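Local coordinates for Stk_08120 (Sulfolobus tokodaii str. 7, PDB 2EJX), which probably carries fatty acids, as a member of a thermoacidophile-specific protein family with a Bet v 1-like, helix-grip type of fold, at residues T13-D18 / E128-E133; I23-A28 / V66-D71. All coordinates share one frame; numbering follows the deposited sequence.

Contacts 1 and 2 illustrate how one short element can be anchored on two different partners. Helix 17-24 belongs to both: contact 1 ties the turn that leads into it to the long helix 105-137, whereas contact 2 ties its far end, and the start of helix 27-34, to strand 58-69 of the antiparallel sheet. Contact 1 lies at the periphery, its centre about 15 Å from the centre of the chain, and rests on a single glutamine laid on a helix. Contact 2 is mostly buried, joining valine-proline packing to a water bridge from Lys68 at its exposed edge. The two lie about 15 Å apart, centre to centre, and Ile130 and Glu133 of contact 1 pack on Ile23 of the segment 23-28.

Contact 1: residues T13-D18 / E128-E133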
loop_
_atom_site.group_PDB
_atom_site.type_symbol
_atom_site.label_atom_id
_atom_site.label_comp_id
_atom_site.label_asym_id
_atom_site.label_seq_id
_atom_site.Cartn_x
_atom_site.Cartn_y
_atom_site.Cartn_z
ATOM N N THR A 13 0.362 14.785 -6.091
ATOM C CA THR A 13 -1.050 14.992 -5.771
ATOM C C THR A 13 -1.383 16.458 -5.522
ATOM O O THR A 13 -0.583 17.206 -4.972
ATOM C CB THR A 13 -1.490 14.136 -4.529
ATOM O OG1 THR A 13 -2.862 14.391 -4.187
ATOM C CG2 THR A 13 -0.644 14.476 -3.306
ATOM N N ASN A 14 -2.557 16.870 -5.997
ATOM C CA ASN A 14 -3.160 18.141 -5.639
ATOM C C ASN A 14 -4.171 18.026 -4.511
ATOM O O ASN A 14 -4.858 19.007 -4.176
ATOM C CB ASN A 14 -3.884 18.701 -6.858
ATOM C CG ASN A 14 -2.946 19.268 -7.885
ATOM O OD1 ASN A 14 -1.811 19.642 -7.576
ATOM N ND2 ASN A 14 -3.444 19.407 -9.108
ATOM N N GLN A 15 -4.330 16.829 -3.945
ATOM C CA GLN A 15 -5.246 16.659 -2.827
ATOM C C GLN A 15 -4.501 17.079 -1.562
ATOM O O GLN A 15 -3.262 17.180 -1.590
ATOM C CB GLN A 15 -5.721 15.189 -2.724
ATOM C CG GLN A 15 -6.829 14.771 -3.661
ATOM C CD GLN A 15 -8.185 15.149 -3.119
ATOM O OE1 GLN A 15 -8.307 15.565 -1.978
ATOM N NE2 GLN A 15 -9.207 15.025 -3.943
ATOM N N ASP A 16 -5.215 17.342 -0.474
ATOM C CA ASP A 16 -4.558 17.734 0.769
ATOM C C ASP A 16 -3.651 16.582 1.165
ATOM O O ASP A 16 -4.123 15.470 1.411
ATOM C CB ASP A 16 -5.569 18.020 1.886
ATOM C CG ASP A 16 -4.906 18.362 3.217
ATOM O OD1 ASP A 16 -4.212 17.514 3.808
ATOM O OD2 ASP A 16 -5.083 19.499 3.700
ATOM N N ILE A 17 -2.364 16.864 1.236
ATOM C CA ILE A 17 -1.372 15.810 1.434
ATOM C C ILE A 17 -1.543 15.054 2.741
ATOM O O ILE A 17 -1.193 13.899 2.821
ATOM C CB ILE A 17 0.095 16.355 1.328
ATOM C CG1 ILE A 17 1.095 15.185 1.280
ATOM C CG2 ILE A 17 0.418 17.362 2.493
ATOM C CD1 ILE A 17 1.183 14.451 -0.072
ATOM N N ASP A 18 -2.066 15.709 3.766
ATOM C CA ASP A 18 -2.176 15.077 5.036
ATOM C C ASP A 18 -3.357 14.134 5.036
ATOM O O ASP A 18 -3.291 13.032 5.574
ATOM C CB ASP A 18 -2.185 16.135 6.160
ATOM C CG ASP A 18 -0.840 16.870 6.245
ATOM O OD1 ASP A 18 0.228 16.204 6.181
ATOM O OD2 ASP A 18 -0.843 18.112 6.311
ATOM N N GLU A 128 -8.325 11.205 -8.283
ATOM C CA GLU A 128 -9.670 10.632 -8.511
ATOM C C GLU A 128 -9.925 9.518 -7.499
ATOM O O GLU A 128 -10.979 9.459 -6.891
ATOM C CB GLU A 128 -9.830 10.081 -9.946
ATOM C CG GLU A 128 -9.621 11.136 -11.096
ATOM C CD GLU A 128 -8.162 11.294 -11.665
ATOM O OE1 GLU A 128 -7.137 10.963 -11.005
ATOM O OE2 GLU A 128 -8.039 11.759 -12.835
ATOM N N ILE A 129 -8.921 8.673 -7.264
ATOM C CA ILE A 129 -9.092 7.602 -6.233
ATOM C C ILE A 129 -9.355 8.243 -4.826
ATOM O O ILE A 129 -10.277 7.868 -4.072
ATOM C CB ILE A 129 -7.852 6.704 -6.230
ATOM C CG1 ILE A 129 -7.853 5.810 -7.495
ATOM C CG2 ILE A 129 -7.820 5.891 -4.879
ATOM C CD1 ILE A 129 -6.478 5.196 -7.837
ATOM N N ILE A 130 -8.560 9.236 -4.464
ATOM C CA ILE A 130 -8.650 9.845 -3.147
ATOM C C ILE A 130 -9.906 10.681 -3.018
ATOM O O ILE A 130 -10.488 10.744 -1.952
ATOM C CB ILE A 130 -7.423 10.731 -2.848
ATOM C CG1 ILE A 130 -6.112 9.889 -2.781
ATOM C CG2 ILE A 130 -7.679 11.634 -1.555
ATOM C CD1 ILE A 130 -5.949 8.965 -1.470
ATOM N N ARG A 131 -10.328 11.334 -4.094
ATOM C CA ARG A 131 -11.555 12.126 -4.031
ATOM C C ARG A 131 -12.742 11.233 -3.641
ATOM O O ARG A 131 -13.542 11.575 -2.759
ATOM C CB ARG A 131 -11.830 12.778 -5.356
ATOM C CG ARG A 131 -13.003 13.726 -5.318
ATOM C CD ARG A 131 -13.221 14.375 -6.689
ATOM N NE ARG A 131 -13.608 13.369 -7.671
ATOM C CZ ARG A 131 -14.851 12.933 -7.847
ATOM N NH1 ARG A 131 -15.848 13.427 -7.125
ATOM N NH2 ARG A 131 -15.091 11.994 -8.745
ATOM N N LEU A 132 -12.838 10.103 -4.310
ATOM C CA LEU A 132 -13.856 9.083 -3.962
ATOM C C LEU A 132 -13.703 8.513 -2.538
ATOM O O LEU A 132 -14.717 8.323 -1.846
ATOM C CB LEU A 132 -13.829 7.956 -5.021
ATOM C CG LEU A 132 -14.386 8.409 -6.364
ATOM C CD1 LEU A 132 -14.174 7.284 -7.400
ATOM C CD2 LEU A 132 -15.880 8.757 -6.292
ATOM N N GLU A 133 -12.466 8.224 -2.107
ATOM C CA GLU A 133 -12.223 7.801 -0.713
ATOM C C GLU A 133 -12.727 8.847 0.276
ATOM O O GLU A 133 -13.351 8.533 1.256
ATOM C CB GLU A 133 -10.712 7.494 -0.478
ATOM C CG GLU A 133 -10.238 6.194 -1.174
ATOM C CD GLU A 133 -10.954 4.954 -0.584
ATOM O OE1 GLU A 133 -11.371 4.945 0.598
ATOM O OE2 GLU A 133 -11.107 3.994 -1.339
#
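Gln15 meets Ile130 and Arg131 with the outer part of its side chain, an example of how one polar residue can fasten a turn to a helix by both its carbons and its amide. From CB, which faces the helical segment 128-133, the first torsion sets CG anti to the carbonyl carbon (chi1 -80°). CG lies 3.9 Å from Ile130 CG2, and the two side chains run past each other in opposite directions. The chain then bends at its second torsion (chi2 -83°), and CD keeps the same methyl as neighbour, with 3.9 Å between Gln15 CD and Ile130 CG2. Beyond CD the amide divides its tasks. OE1 stays near that methyl and accepts a hydrogen bond from Arg134 one turn further along the helix, while NE2 reaches the backbone side of Arg131, 3.7 Å from both Arg131 CA and Arg131 CB, a contact of packing alone.

In the Bet v 1-like fold, a long C-terminal helix lies across a curved antiparallel sheet, and here that helix, 105-137, receives the turn between strand 7-12 and helix 17-24. The turn has its own internal order. Thr13 OG1 accepts from Gln15 N at 2.9 Å, forming an ST turn, and Asp127 of the long helix also binds this hydroxyl. Asp16 is the N-cap of the following helix, its OD1 taking the N-H of Asp18 at 2.8 Å.

An alanine in place of Gln15 would remove every atom beyond CB and is likely to uncover the Ile130 methyl and leave Arg134 without its amide acceptor. Gln15 packs only on the CA and CB of Arg131, whose guanidinium leads away from the turn.

Contact 2: residues I23-A28 / V66-D71; sequences IFSDPA and VYKGVD
Val66 turns both methyls to the segment 23-28: one packs on the ring of Pro27, the other touches the backbone carbonyl oxygen of Ser25. CG2 is the branch that reaches the proline, 3.9 Å from Pro27 CD, with the ring's CB and CG only slightly farther off. CG1, held anti to the backbone N (chi1 177°), lies 3.5 Å from the carbonyl oxygen of Ser25, so both branches are engaged by the bend between the two short helices.

Lys68 supplies a second kind of packing, in which an aliphatic stem brushes a small polar residue. Its CE comes 3.1 Å from Ser25 OG and 3.5 Å from Ser25 CB, a tight approach. The serine hydroxyl has its own partner in the carbonyl of Thr22, within the preceding helix. The lysine stem is extended until its last torsion, where a bend (chi4 79°) swings NZ to the water that bridges to Ser25 O, while CE stays against Ser25.

Polar linkage across the segments passes through this water. It donates to Ser25 O at 2.6 Å and accepts from Lys68 NZ at 2.9 Å, so the Ser25 carbonyl, touched by the valine methyls, also has a polar mate. A salt bridge to Glu47 gives the same ammonium a charged partner. Within the bend, Asp26 is the N-cap of helix 27-34, its OD1 receiving Ala28 N at 2.9 Å from above the carboxylate plane; its other oxygen pairs with Arg137 of the long helix.

Contact 2 thus seats the junction of helices 17-24 and 27-34 on strand 58-69 of the seven-stranded antiparallel sheet. Val73 of the adjacent strand 72-79 touches both Ser25 and Val66, while Ile23 and Phe24 pack against helix 105-137.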
loop_
_atom_site.group_PDB
_atom_site.type_symbol
_atom_site.label_atom_id
_atom_site.label_comp_id
_atom_site.label_asym_id
_atom_site.label_seq_id
_atom_site.Cartn_x
_atom_site.Cartn_y
_atom_site.Cartn_z
ATOM N N ILE A 23 -5.172 8.388 4.551
ATOM C CA ILE A 23 -5.777 7.301 3.816
ATOM C C ILE A 23 -4.765 6.153 3.581
ATOM O O ILE A 23 -5.107 4.996 3.752
ATOM C CB ILE A 23 -6.505 7.822 2.516
ATOM C CG1 ILE A 23 -7.678 8.711 2.942
ATOM C CG2 ILE A 23 -6.954 6.694 1.545
ATOM C CD1 ILE A 23 -8.304 9.522 1.742
ATOM N N PHE A 24 -3.540 6.478 3.255
ATOM C CA PHE A 24 -2.517 5.449 3.046
ATOM C C PHE A 24 -2.217 4.673 4.345
ATOM O O PHE A 24 -1.826 3.495 4.278
ATOM C CB PHE A 24 -1.240 6.069 2.444
ATOM C CG PHE A 24 -1.222 6.052 0.946
ATOM C CD1 PHE A 24 -1.080 4.842 0.263
ATOM C CD2 PHE A 24 -1.361 7.247 0.204
ATOM C CE1 PHE A 24 -1.075 4.798 -1.133
ATOM C CE2 PHE A 24 -1.324 7.210 -1.183
ATOM C CZ PHE A 24 -1.197 5.996 -1.852
ATOM N N SER A 25 -2.479 5.300 5.507
ATOM C CA SER A 25 -2.296 4.624 6.839
ATOM C C SER A 25 -3.405 3.628 7.149
ATOM O O SER A 25 -3.328 2.876 8.121
ATOM C CB SER A 25 -2.220 5.653 7.969
ATOM O OG SER A 25 -3.507 6.139 8.342
ATOM N N ASP A 26 -4.485 3.643 6.367
ATOM C CA ASP A 26 -5.505 2.595 6.447
ATOM C C ASP A 26 -5.145 1.379 5.586
ATOM O O ASP A 26 -5.158 1.435 4.347
ATOM C CB ASP A 26 -6.866 3.163 6.004
ATOM C CG ASP A 26 -8.008 2.145 6.094
ATOM O OD1 ASP A 26 -7.782 0.986 6.545
ATOM O OD2 ASP A 26 -9.151 2.511 5.708
ATOM N N PRO A 27 -4.864 0.232 6.234
ATOM C CA PRO A 27 -4.438 -0.881 5.396
ATOM C C PRO A 27 -5.532 -1.409 4.484
ATOM O O PRO A 27 -5.229 -2.029 3.473
ATOM C CB PRO A 27 -3.998 -1.962 6.445
ATOM C CG PRO A 27 -4.731 -1.650 7.642
ATOM C CD PRO A 27 -4.878 -0.137 7.666
ATOM N N ALA A 28 -6.800 -1.142 4.805
ATOM C CA ALA A 28 -7.908 -1.550 3.949
ATOM C C ALA A 28 -7.859 -0.795 2.622
ATOM O O ALA A 28 -8.426 -1.222 1.631
ATOM C CB ALA A 28 -9.218 -1.262 4.643
ATOM N N VAL A 66 0.378 -1.364 11.050
ATOM C CA VAL A 66 0.704 -0.032 10.562
ATOM C C VAL A 66 1.215 0.826 11.717
ATOM O O VAL A 66 0.640 0.818 12.832
ATOM C CB VAL A 66 -0.551 0.640 9.974
ATOM C CG1 VAL A 66 -0.230 2.074 9.535
ATOM C CG2 VAL A 66 -1.126 -0.181 8.835
ATOM N N TYR A 67 2.321 1.518 11.471
ATOM C CA TYR A 67 2.883 2.440 12.414
ATOM C C TYR A 67 2.923 3.795 11.731
ATOM O O TYR A 67 3.390 3.921 10.589
ATOM C CB TYR A 67 4.282 2.012 12.826
ATOM C CG TYR A 67 4.308 0.624 13.440
ATOM C CD1 TYR A 67 4.140 0.456 14.827
ATOM C CD2 TYR A 67 4.453 -0.524 12.641
ATOM C CE1 TYR A 67 4.149 -0.810 15.413
ATOM C CE2 TYR A 67 4.473 -1.809 13.222
ATOM C CZ TYR A 67 4.324 -1.933 14.617
ATOM O OH TYR A 67 4.312 -3.174 15.223
ATOM N N LYS A 68 2.376 4.785 12.427
ATOM C CA LYS A 68 2.364 6.164 11.973
ATOM C C LYS A 68 3.490 6.975 12.610
ATOM O O LYS A 68 3.765 6.857 13.817
ATOM C CB LYS A 68 0.973 6.782 12.246
ATOM C CG LYS A 68 -0.188 5.974 11.662
ATOM C CD LYS A 68 -1.505 6.732 11.770
ATOM C CE LYS A 68 -2.746 5.905 11.373
ATOM N NZ LYS A 68 -3.328 4.925 12.335
ATOM N N GLY A 69 4.161 7.790 11.805
ATOM C CA GLY A 69 5.220 8.647 12.284
ATOM C C GLY A 69 5.079 10.044 11.739
ATOM O O GLY A 69 4.114 10.362 11.054
ATOM N N VAL A 70 6.040 10.897 12.044
ATOM C CA VAL A 70 6.056 12.196 11.427
ATOM C C VAL A 70 6.216 11.953 9.931
ATOM O O VAL A 70 7.176 11.336 9.472
ATOM C CB VAL A 70 7.141 13.111 12.028
ATOM C CG1 VAL A 70 7.224 14.446 11.293
ATOM C CG2 VAL A 70 6.826 13.342 13.507
ATOM N N ASP A 71 5.221 12.389 9.181
ATOM C CA ASP A 71 5.319 12.390 7.700
ATOM C C ASP A 71 5.609 11.018 7.093
ATOM O O ASP A 71 6.110 10.901 5.968
ATOM C CB ASP A 71 6.299 13.471 7.216
ATOM C CG ASP A 71 5.726 14.896 7.341
ATOM O OD1 ASP A 71 4.489 15.093 7.371
ATOM O OD2 ASP A 71 6.523 15.846 7.402
HETATM O O HOH W 1 -4.010 2.729 10.601
#